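Local coordinates for Myo-inositol-1-phosphate synthase-related protein (Thermotoga maritima MSB8, PDB 3CIN) that is related to myo-inositol-1-phosphate synthases and binds nicotinamide-adenine-dinucleotide on a Rossmann-type domain, with a magnesium ion held nearby, at residues P196-N201 against F217-A222; F352-P357 against P366-E371; A147-G152 against K269-S274. One frame throughout, in Å; residues are numbered along the deposited sequence.

Interaction 1: residues P196-N201 against F217-A222; sequences PTFIAN and FGDDGA. With MG (magnesium ion), chain E; NAD (nicotinamide-adenine-dinucleotide), chain F.
Asp219 points its carboxylate into the loop at residues 199-201 and is gripped there by backbone and side-chain N-H groups. It has by far the most surface buried by this contact. OD1 takes the amide of Ala200 with its syn lone pair, Ala200 N to Asp219 OD1 being 2.9 Å. The amide of Ile199 lies between the two oxygens and bonds weakly to both. OD2 accepts twice from Asn201, and both donors come from the same face of the carboxylate plane. Asn201 N meets it on the syn side, 25° out of that plane. The bond from Asn201 ND2 to Asp219 OD2 is 2.8 Å and arrives from above the plane, tilted 45°, while OD2 stays close to the amide plane of Asn201. The oxygen of the same amide, Asn201 OD1, binds the magnesium ion at 2.5 Å. Asn201 ND2 also bonds to Asn365 O, and these bonds help to set the rotation of this metal ligand, Asp219 from the second shell. Asn193 ND2 adds a further bond to Asp219 OD1. Both segments are loops that follow neighbouring parallel strands, 189-193 and 214-217, of the Rossmann-type sheet, and each leads on to a helix. The peptide bond between Gly218 and Asp219 is cis. Ala200 points its methyl at this bend, with Ala200 CB 3.4 Å from Gly218 O. Near the nicotinamide, Pro196 lays its ring obliquely across the carboxylate of Asp220, with Pro196 CG 3.8 Å from Asp220 OD1. Asp220 has CG trans to its own backbone N (chi1 -154°), and from there OD1 lies 3.6 Å from C6N of the nicotinamide-adenine-dinucleotide. Lys364 makes a long, weak ion pair with the same oxygen. The carbonyl of Gly221 also borders the nicotinamide ring, Gly221 O being 3.7 Å from NAD C5N.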
loop_
_atom_site.group_PDB
_atom_site.type_symbol
_atom_site.label_atom_id
_atom_site.label_comp_id
_atom_site.label_asym_id
_atom_site.label_seq_id
_atom_site.Cartn_x
_atom_site.Cartn_y
_atom_site.Cartn_z
ATOM N N PRO A 196 -6.070 25.599 11.591
ATOM C CA PRO A 196 -5.898 26.214 10.279
ATOM C C PRO A 196 -6.107 27.710 10.161
ATOM O O PRO A 196 -5.543 28.353 9.275
ATOM C CB PRO A 196 -6.844 25.414 9.373
ATOM C CG PRO A 196 -7.108 24.154 10.062
ATOM C CD PRO A 196 -7.041 24.492 11.538
ATOM N N THR A 197 -6.927 28.281 11.033
ATOM C CA THR A 197 -7.286 29.679 10.925
ATOM C C THR A 197 -6.059 30.545 10.869
ATOM O O THR A 197 -5.126 30.388 11.659
ATOM C CB THR A 197 -8.119 30.089 12.150
ATOM O OG1 THR A 197 -9.337 29.326 12.152
ATOM C CG2 THR A 197 -8.371 31.618 12.202
ATOM N N PHE A 198 -6.011 31.442 9.888
ATOM C CA PHE A 198 -4.862 32.325 9.753
ATOM C C PHE A 198 -4.735 33.289 10.958
ATOM O O PHE A 198 -5.642 34.076 11.261
ATOM C CB PHE A 198 -4.967 33.210 8.520
ATOM C CG PHE A 198 -4.731 32.520 7.196
ATOM C CD1 PHE A 198 -4.661 31.153 7.031
ATOM C CD2 PHE A 198 -4.600 33.313 6.061
ATOM C CE1 PHE A 198 -4.449 30.625 5.772
ATOM C CE2 PHE A 198 -4.413 32.772 4.845
ATOM C CZ PHE A 198 -4.342 31.456 4.695
ATOM N N ILE A 199 -3.617 33.172 11.671
ATOM C CA ILE A 199 -3.228 34.133 12.688
ATOM C C ILE A 199 -1.785 34.599 12.360
ATOM O O ILE A 199 -1.513 35.772 11.975
ATOM C CB ILE A 199 -3.388 33.562 14.093
ATOM C CG1 ILE A 199 -4.854 33.205 14.379
ATOM C CG2 ILE A 199 -2.844 34.591 15.118
ATOM C CD1 ILE A 199 -5.829 34.394 14.391
ATOM N N ALA A 200 -0.834 33.651 12.387
ATOM C CA ALA A 200 0.522 33.934 11.892
ATOM C C ALA A 200 0.569 34.401 10.429
ATOM O O ALA A 200 1.384 35.221 10.043
ATOM C CB ALA A 200 1.477 32.760 12.141
ATOM N N ASN A 201 -0.381 33.902 9.621
ATOM C CA ASN A 201 -0.489 34.238 8.201
ATOM C C ASN A 201 -1.474 35.351 7.861
ATOM O O ASN A 201 -1.754 35.628 6.703
ATOM C CB ASN A 201 -0.846 32.959 7.414
ATOM C CG ASN A 201 0.298 32.039 7.342
ATOM O OD1 ASN A 201 1.222 32.232 6.529
ATOM N ND2 ASN A 201 0.282 31.019 8.189
ATOM N N PHE A 217 3.176 31.870 17.149
ATOM C CA PHE A 217 3.560 30.736 16.276
ATOM C C PHE A 217 2.297 30.274 15.556
ATOM O O PHE A 217 1.206 30.103 16.158
ATOM C CB PHE A 217 4.142 29.557 17.039
ATOM C CG PHE A 217 5.430 29.858 17.852
ATOM C CD1 PHE A 217 6.336 30.852 17.499
ATOM C CD2 PHE A 217 5.708 29.046 18.963
ATOM C CE1 PHE A 217 7.526 31.020 18.251
ATOM C CE2 PHE A 217 6.849 29.206 19.680
ATOM C CZ PHE A 217 7.742 30.214 19.373
ATOM N N GLY A 218 2.452 29.971 14.283
ATOM C CA GLY A 218 1.314 29.443 13.516
ATOM C C GLY A 218 1.713 29.281 12.066
ATOM O O GLY A 218 2.823 29.668 11.701
ATOM N N ASP A 219 0.812 28.758 11.238
ATOM C CA ASP A 219 -0.532 28.228 11.594
ATOM C C ASP A 219 -0.638 26.738 11.156
ATOM O O ASP A 219 -0.022 26.344 10.182
ATOM C CB ASP A 219 -1.641 29.023 10.843
ATOM C CG ASP A 219 -1.603 30.531 11.173
ATOM O OD1 ASP A 219 -1.533 30.849 12.385
ATOM O OD2 ASP A 219 -1.626 31.386 10.259
ATOM N N ASP A 220 -1.442 25.970 11.871
ATOM C CA ASP A 220 -1.874 24.585 11.545
ATOM C C ASP A 220 -0.724 23.622 11.860
ATOM O O ASP A 220 0.250 23.572 11.134
ATOM C CB ASP A 220 -2.278 24.452 10.079
ATOM C CG ASP A 220 -3.279 23.319 9.849
ATOM O OD1 ASP A 220 -3.679 22.669 10.819
ATOM O OD2 ASP A 220 -3.674 23.154 8.682
ATOM N N GLY A 221 -0.856 22.830 12.907
ATOM C CA GLY A 221 0.221 21.905 13.285
ATOM C C GLY A 221 0.650 20.934 12.171
ATOM O O GLY A 221 -0.193 20.441 11.425
ATOM N N ALA A 222 1.963 20.693 12.064
ATOM C CA ALA A 222 2.540 19.872 10.971
ATOM C C ALA A 222 2.485 18.410 11.312
ATOM O O ALA A 222 3.521 17.794 11.650
ATOM C CB ALA A 222 4.009 20.279 10.671
HETATM MG MG MG E . 3.238 31.639 5.162
HETATM P PA NAD F . -11.550 18.176 19.461
HETATM O O1A NAD F . -11.334 16.858 20.155
HETATM O O2A NAD F . -12.951 18.315 18.952
HETATM O O5B NAD F . -11.337 19.272 20.564
HETATM C C5B NAD F . -11.718 20.625 20.330
HETATM C C4B NAD F . -12.119 21.217 21.669
HETATM O O4B NAD F . -12.281 22.619 21.521
HETATM C C3B NAD F . -13.423 20.679 22.246
HETATM O O3B NAD F . -13.298 20.406 23.631
HETATM C C2B NAD F . -14.410 21.817 22.017
HETATM O O2B NAD F . -15.525 21.739 22.863
HETATM C C1B NAD F . -13.498 23.008 22.207
HETATM N N9A NAD F . -13.965 24.261 21.608
HETATM C C8A NAD F . -14.592 24.361 20.370
HETATM N N7A NAD F . -14.739 25.706 20.114
HETATM C C5A NAD F . -14.229 26.400 21.184
HETATM C C6A NAD F . -14.201 27.761 21.498
HETATM N N6A NAD F . -14.653 28.729 20.639
HETATM N N1A NAD F . -13.562 28.125 22.666
HETATM C C2A NAD F . -13.050 27.162 23.517
HETATM N N3A NAD F . -13.142 25.810 23.260
HETATM C C4A NAD F . -13.737 25.467 22.100
HETATM O O3 NAD F . -10.489 18.394 18.318
HETATM P PN NAD F . -8.968 17.977 18.374
HETATM O O1N NAD F . -8.814 16.707 17.604
HETATM O O2N NAD F . -8.419 18.161 19.748
HETATM O O5D NAD F . -8.324 19.084 17.428
HETATM C C5D NAD F . -8.167 20.406 17.889
HETATM C C4D NAD F . -7.776 21.347 16.755
HETATM O O4D NAD F . -6.482 21.014 16.330
HETATM C C3D NAD F . -8.679 21.330 15.532
HETATM O O3D NAD F . -8.800 22.671 14.992
HETATM C C2D NAD F . -7.855 20.504 14.556
HETATM O O2D NAD F . -8.134 20.845 13.195
HETATM C C1D NAD F . -6.463 20.964 14.928
HETATM N N1N NAD F . -5.421 20.041 14.485
HETATM C C2N NAD F . -5.416 18.782 14.929
HETATM C C3N NAD F . -4.340 17.978 14.464
HETATM C C7N NAD F . -4.149 16.686 15.116
HETATM O O7N NAD F . -5.098 16.329 16.033
HETATM N N7N NAD F . -3.084 15.929 14.809
HETATM C C4N NAD F . -3.376 18.451 13.597
HETATM C C5N NAD F . -3.421 19.741 13.151
HETATM C C6N NAD F . -4.466 20.539 13.637
HETATM O O HOH W 1 2.627 29.413 4.558
HETATM O O HOH W 2 2.043 32.062 3.210
#

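Interaction 2: residues F352-P357 against P366-E371; sequences FGTVYP and PGPAEE. With MG (magnesium ion), chain E.
Thr354 and Tyr356 meet Pro368 and Gly367 where the backbones pass with CA atoms 6.5 Å and 6.0 Å apart, and no hydrogen bond joins the two segments. The first segment holds strand 353-354, the last strand of the parallel Rossmann-type sheet in this chain, and the start of helix 356-362. The second is a magnesium-binding loop with a type I turn from Pro368 to Glu371. Tyr356 does most of the packing. Its side chain and that of Glu371 cross at about a right angle, with Glu371 CG over the face of the Tyr356 ring in a CH-pi contact, 4.0 Å from the centroid. The chain of Glu371 is bent at chi2 (-73°), which lays the carboxylate almost flat on the ring, the two planes 11° apart. Gly367 O sits at the ring edge, in its plane, 3.4 Å from Tyr356 CD1. The hydroxyl of Tyr356 bonds to Lys372 O, and a water links it to Glu371 OE1. Thr354 turns its methyl to the cis peptide before Pro368, with Thr354 CG2 3.6 Å from Pro368 N. Its OG1 bonds instead to Val216 O and Asn359 ND2. Asn201 OD1 and two waters complete the metal site. The same loop turns three carbonyls to the metal: Pro366 O, Pro368 O and Glu371 O, the last 2.3 Å from the magnesium ion.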
loop_
_atom_site.group_PDB
_atom_site.type_symbol
_atom_site.label_atom_id
_atom_site.label_comp_id
_atom_site.label_asym_id
_atom_site.label_seq_id
_atom_site.Cartn_x
_atom_site.Cartn_y
_atom_site.Cartn_z
ATOM N N PHE A 352 8.773 39.613 19.163
ATOM C CA PHE A 352 7.354 39.773 18.938
ATOM C C PHE A 352 7.004 39.800 17.452
ATOM O O PHE A 352 7.814 40.185 16.607
ATOM C CB PHE A 352 6.834 40.982 19.687
ATOM C CG PHE A 352 7.236 41.011 21.140
ATOM C CD1 PHE A 352 6.927 39.946 21.993
ATOM C CD2 PHE A 352 7.913 42.091 21.652
ATOM C CE1 PHE A 352 7.287 39.996 23.335
ATOM C CE2 PHE A 352 8.272 42.148 22.994
ATOM C CZ PHE A 352 7.970 41.104 23.826
ATOM N N GLY A 353 5.768 39.455 17.155
ATOM C CA GLY A 353 5.322 39.200 15.783
ATOM C C GLY A 353 5.313 37.713 15.592
ATOM O O GLY A 353 5.043 36.970 16.522
ATOM N N THR A 354 5.650 37.243 14.413
ATOM C CA THR A 354 5.681 35.751 14.244
ATOM C C THR A 354 7.113 35.304 13.985
ATOM O O THR A 354 7.963 36.121 13.597
ATOM C CB THR A 354 4.666 35.213 13.211
ATOM O OG1 THR A 354 4.455 33.811 13.446
ATOM C CG2 THR A 354 5.071 35.436 11.809
ATOM N N VAL A 355 7.420 34.054 14.291
ATOM C CA VAL A 355 8.809 33.565 14.233
ATOM C C VAL A 355 8.901 32.419 13.176
ATOM O O VAL A 355 8.715 31.258 13.475
ATOM C CB VAL A 355 9.263 33.082 15.641
ATOM C CG1 VAL A 355 10.714 32.615 15.639
ATOM C CG2 VAL A 355 9.038 34.215 16.690
ATOM N N TYR A 356 9.297 32.778 11.949
ATOM C CA TYR A 356 9.376 31.779 10.870
ATOM C C TYR A 356 10.290 30.578 11.159
ATOM O O TYR A 356 9.934 29.483 10.828
ATOM C CB TYR A 356 9.800 32.455 9.586
ATOM C CG TYR A 356 9.929 31.525 8.421
ATOM C CD1 TYR A 356 8.790 30.927 7.853
ATOM C CD2 TYR A 356 11.162 31.251 7.851
ATOM C CE1 TYR A 356 8.918 30.111 6.717
ATOM C CE2 TYR A 356 11.302 30.401 6.758
ATOM C CZ TYR A 356 10.171 29.830 6.204
ATOM O OH TYR A 356 10.267 29.026 5.075
ATOM N N PRO A 357 11.474 30.770 11.779
ATOM C CA PRO A 357 12.355 29.607 12.046
ATOM C C PRO A 357 11.667 28.521 12.859
ATOM O O PRO A 357 11.895 27.342 12.593
ATOM C CB PRO A 357 13.522 30.231 12.820
ATOM C CG PRO A 357 13.585 31.649 12.273
ATOM C CD PRO A 357 12.153 32.052 12.109
ATOM N N PRO A 366 3.364 27.746 7.535
ATOM C CA PRO A 366 4.168 28.589 8.377
ATOM C C PRO A 366 4.019 30.079 8.128
ATOM O O PRO A 366 4.185 30.546 7.019
ATOM C CB PRO A 366 5.598 28.141 8.056
ATOM C CG PRO A 366 5.526 27.644 6.667
ATOM C CD PRO A 366 4.200 26.930 6.630
ATOM N N GLY A 367 3.784 30.846 9.182
ATOM C CA GLY A 367 3.690 32.256 9.047
ATOM C C GLY A 367 5.059 32.895 8.932
ATOM O O GLY A 367 6.062 32.274 9.356
ATOM N N PRO A 368 5.123 34.137 8.437
ATOM C CA PRO A 368 4.032 35.057 8.021
ATOM C C PRO A 368 3.582 34.790 6.603
ATOM O O PRO A 368 4.069 33.849 5.974
ATOM C CB PRO A 368 4.673 36.416 8.143
ATOM C CG PRO A 368 6.156 36.146 7.677
ATOM C CD PRO A 368 6.444 34.811 8.343
ATOM N N ALA A 369 2.612 35.563 6.127
ATOM C CA ALA A 369 1.998 35.283 4.818
ATOM C C ALA A 369 3.011 35.324 3.699
ATOM O O ALA A 369 2.844 34.688 2.672
ATOM C CB ALA A 369 0.896 36.260 4.551
ATOM N N GLU A 370 4.067 36.105 3.915
ATOM C CA GLU A 370 5.125 36.251 2.921
ATOM C C GLU A 370 6.187 35.147 2.908
ATOM O O GLU A 370 7.126 35.224 2.109
ATOM C CB GLU A 370 5.817 37.630 3.030
ATOM C CG GLU A 370 5.712 38.353 4.329
ATOM C CD GLU A 370 4.311 38.913 4.568
ATOM O OE1 GLU A 370 3.693 39.563 3.692
ATOM O OE2 GLU A 370 3.806 38.660 5.628
ATOM N N GLU A 371 6.043 34.139 3.767
ATOM C CA GLU A 371 6.967 33.022 3.787
ATOM C C GLU A 371 6.197 31.781 3.450
ATOM O O GLU A 371 4.969 31.686 3.687
ATOM C CB GLU A 371 7.620 32.876 5.170
ATOM C CG GLU A 371 8.688 33.896 5.472
ATOM C CD GLU A 371 9.955 33.620 4.697
ATOM O OE1 GLU A 371 9.954 32.722 3.814
ATOM O OE2 GLU A 371 10.965 34.258 5.017
HETATM MG MG MG E . 3.238 31.639 5.162
HETATM O O HOH W 3 11.918 30.322 3.340
HETATM O O HOH W 2 2.043 32.062 3.210
HETATM O O HOH W 1 2.627 29.413 4.558
#

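Interaction 3: residues A147-G152 against K269-S274; sequences AFVPFG and KEFTKS
Pro150 sets its CD squarely on the face of the Phe271 ring, and this is the tight part of the contact. The CH-pi distance from Pro150 CD to the ring centroid is 3.5 Å, only 2° off the normal. The two side chains come from opposite directions. Pro150 CG follows near one rim, 3.7 Å from Phe271 CE1. The opposite face of the same ring carries Glu270 CB of its own helix, so the phenyl group is held between a proline ring and a methylene. Phe148 packs against the CB end of Phe271, on the same side of the ring plane as Pro150. Its CG sits between the backbone N and the carbonyl carbon (chi1 68°), which turns the ring across toward the helix, and Phe148 CZ comes 3.8 Å from Phe271 CB. The contact joins the loop after strand 138-141 of the Rossmann-type sheet to the C-terminal end of helix 262-272. That helix lies in the stretch matched to the myo-inositol-1-phosphate synthase family. The joint between the side chains is apolar, with no hydrogen bond across it. One polar tie lies just beside it, from Ser268 OG to Phe148 O. The ring of Phe148 also meets that of Phe198, their planes at about 45°. The outer side is slighter. Thr272 is exposed and slides past Phe148 in the opposite direction, adding a single methyl contact, Thr272 CG2 to Phe148 CE1 at 3.7 Å. Val149 touches the rim of the phenyl ring more loosely, Val149 CG1 being 4.3 Å from Phe271 CE2.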
loop_
_atom_site.group_PDB
_atom_site.type_symbol
_atom_site.label_atom_id
_atom_site.label_comp_id
_atom_site.label_asym_id
_atom_site.label_seq_id
_atom_site.Cartn_x
_atom_site.Cartn_y
_atom_site.Cartn_z
ATOM N N ALA A 147 -14.687 27.922 10.026
ATOM C CA ALA A 147 -14.857 28.547 8.701
ATOM C C ALA A 147 -14.472 30.035 8.871
ATOM O O ALA A 147 -15.289 30.836 9.305
ATOM C CB ALA A 147 -16.287 28.422 8.243
ATOM N N PHE A 148 -13.231 30.398 8.548
ATOM C CA PHE A 148 -12.698 31.740 8.831
ATOM C C PHE A 148 -12.463 32.458 7.518
ATOM O O PHE A 148 -12.364 31.823 6.442
ATOM C CB PHE A 148 -11.390 31.662 9.604
ATOM C CG PHE A 148 -10.241 31.093 8.800
ATOM C CD1 PHE A 148 -10.118 29.743 8.618
ATOM C CD2 PHE A 148 -9.322 31.930 8.155
ATOM C CE1 PHE A 148 -9.116 29.217 7.814
ATOM C CE2 PHE A 148 -8.324 31.407 7.372
ATOM C CZ PHE A 148 -8.204 30.081 7.208
ATOM N N VAL A 149 -12.358 33.771 7.626
ATOM C CA VAL A 149 -11.880 34.618 6.544
ATOM C C VAL A 149 -10.899 35.616 7.173
ATOM O O VAL A 149 -11.265 36.318 8.102
ATOM C CB VAL A 149 -13.037 35.409 5.915
ATOM C CG1 VAL A 149 -12.501 36.495 4.937
ATOM C CG2 VAL A 149 -14.047 34.449 5.251
ATOM N N PRO A 150 -9.660 35.648 6.704
ATOM C CA PRO A 150 -8.716 36.592 7.292
ATOM C C PRO A 150 -9.051 38.059 6.982
ATOM O O PRO A 150 -9.852 38.398 6.075
ATOM C CB PRO A 150 -7.365 36.209 6.635
ATOM C CG PRO A 150 -7.746 35.734 5.320
ATOM C CD PRO A 150 -9.082 34.942 5.554
ATOM N N PHE A 151 -8.408 38.932 7.763
ATOM C CA PHE A 151 -8.580 40.381 7.658
ATOM C C PHE A 151 -7.579 41.056 6.727
ATOM O O PHE A 151 -7.947 41.890 5.921
ATOM C CB PHE A 151 -8.564 41.050 9.030
ATOM C CG PHE A 151 -9.750 40.697 9.853
ATOM C CD1 PHE A 151 -10.935 41.348 9.676
ATOM C CD2 PHE A 151 -9.721 39.613 10.684
ATOM C CE1 PHE A 151 -12.047 40.989 10.396
ATOM C CE2 PHE A 151 -10.828 39.290 11.425
ATOM C CZ PHE A 151 -11.988 39.958 11.262
ATOM N N GLY A 152 -6.305 40.758 6.879
ATOM C CA GLY A 152 -5.290 41.400 6.072
ATOM C C GLY A 152 -4.880 42.771 6.589
ATOM O O GLY A 152 -3.686 43.062 6.681
ATOM N N LYS A 269 -12.182 27.770 1.763
ATOM C CA LYS A 269 -11.382 26.987 0.805
ATOM C C LYS A 269 -10.234 27.812 0.174
ATOM O O LYS A 269 -9.087 27.345 0.092
ATOM C CB LYS A 269 -12.303 26.429 -0.313
ATOM C CG LYS A 269 -11.556 25.775 -1.465
ATOM N N GLU A 270 -10.539 29.050 -0.202
ATOM C CA GLU A 270 -9.527 29.976 -0.773
ATOM C C GLU A 270 -8.273 30.034 0.126
ATOM O O GLU A 270 -7.129 30.150 -0.346
ATOM C CB GLU A 270 -10.145 31.377 -0.906
ATOM C CG GLU A 270 -9.354 32.390 -1.739
ATOM C CD GLU A 270 -10.157 33.691 -2.035
ATOM O OE1 GLU A 270 -11.082 34.016 -1.259
ATOM O OE2 GLU A 270 -9.859 34.381 -3.045
ATOM N N PHE A 271 -8.488 29.919 1.437
ATOM C CA PHE A 271 -7.429 30.024 2.403
ATOM C C PHE A 271 -6.947 28.685 2.966
ATOM O O PHE A 271 -5.798 28.561 3.318
ATOM C CB PHE A 271 -7.879 30.962 3.534
ATOM C CG PHE A 271 -8.582 32.188 3.025
ATOM C CD1 PHE A 271 -7.868 33.232 2.434
ATOM C CD2 PHE A 271 -9.963 32.295 3.115
ATOM C CE1 PHE A 271 -8.505 34.325 1.929
ATOM C CE2 PHE A 271 -10.605 33.397 2.603
ATOM C CZ PHE A 271 -9.869 34.407 1.999
ATOM N N THR A 272 -7.789 27.661 2.958
ATOM C CA THR A 272 -7.385 26.390 3.526
ATOM C C THR A 272 -6.729 25.470 2.510
ATOM O O THR A 272 -6.159 24.477 2.904
ATOM C CB THR A 272 -8.560 25.666 4.143
ATOM O OG1 THR A 272 -9.604 25.501 3.177
ATOM C CG2 THR A 272 -9.060 26.495 5.339
ATOM N N LYS A 273 -6.742 25.841 1.245
ATOM C CA LYS A 273 -6.095 25.042 0.175
ATOM C C LYS A 273 -4.591 24.935 0.436
ATOM O O LYS A 273 -3.983 25.932 0.740
ATOM C CB LYS A 273 -6.332 25.728 -1.182
ATOM C CG LYS A 273 -7.576 25.257 -1.904
ATOM C CD LYS A 273 -7.714 25.943 -3.256
ATOM N N SER A 274 -3.977 23.747 0.297
ATOM C CA SER A 274 -2.526 23.640 0.616
ATOM C C SER A 274 -1.751 24.277 -0.508
ATOM O O SER A 274 -2.234 24.307 -1.629
ATOM C CB SER A 274 -2.139 22.148 0.693
ATOM O OG SER A 274 -2.490 21.495 -0.534
#

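Overall arrangement
From the N terminus, the chain first reaches segment 147-152, which waits more than a hundred residues for its partner 269-274. Interaction 1 opens and closes within that long loop, bridging two neighbouring strand-to-helix connections. Interaction 2 comes later, in series with both, and closes a short loop holding the rest of helix 356-362. None of the contacts cross. Interactions 1 and 2 share the magnesium ion and two waters, and Gly218 O probably accepts a hydrogen bond from Gly367 N. Phe148 packs on residues 196-198, and Phe198 also meets Phe271. Interaction 3 does not touch interaction 2; their nearest atoms are about 8 Å apart. Together they run from helix 262-272 across the sheet's loops to edge strand 353-354.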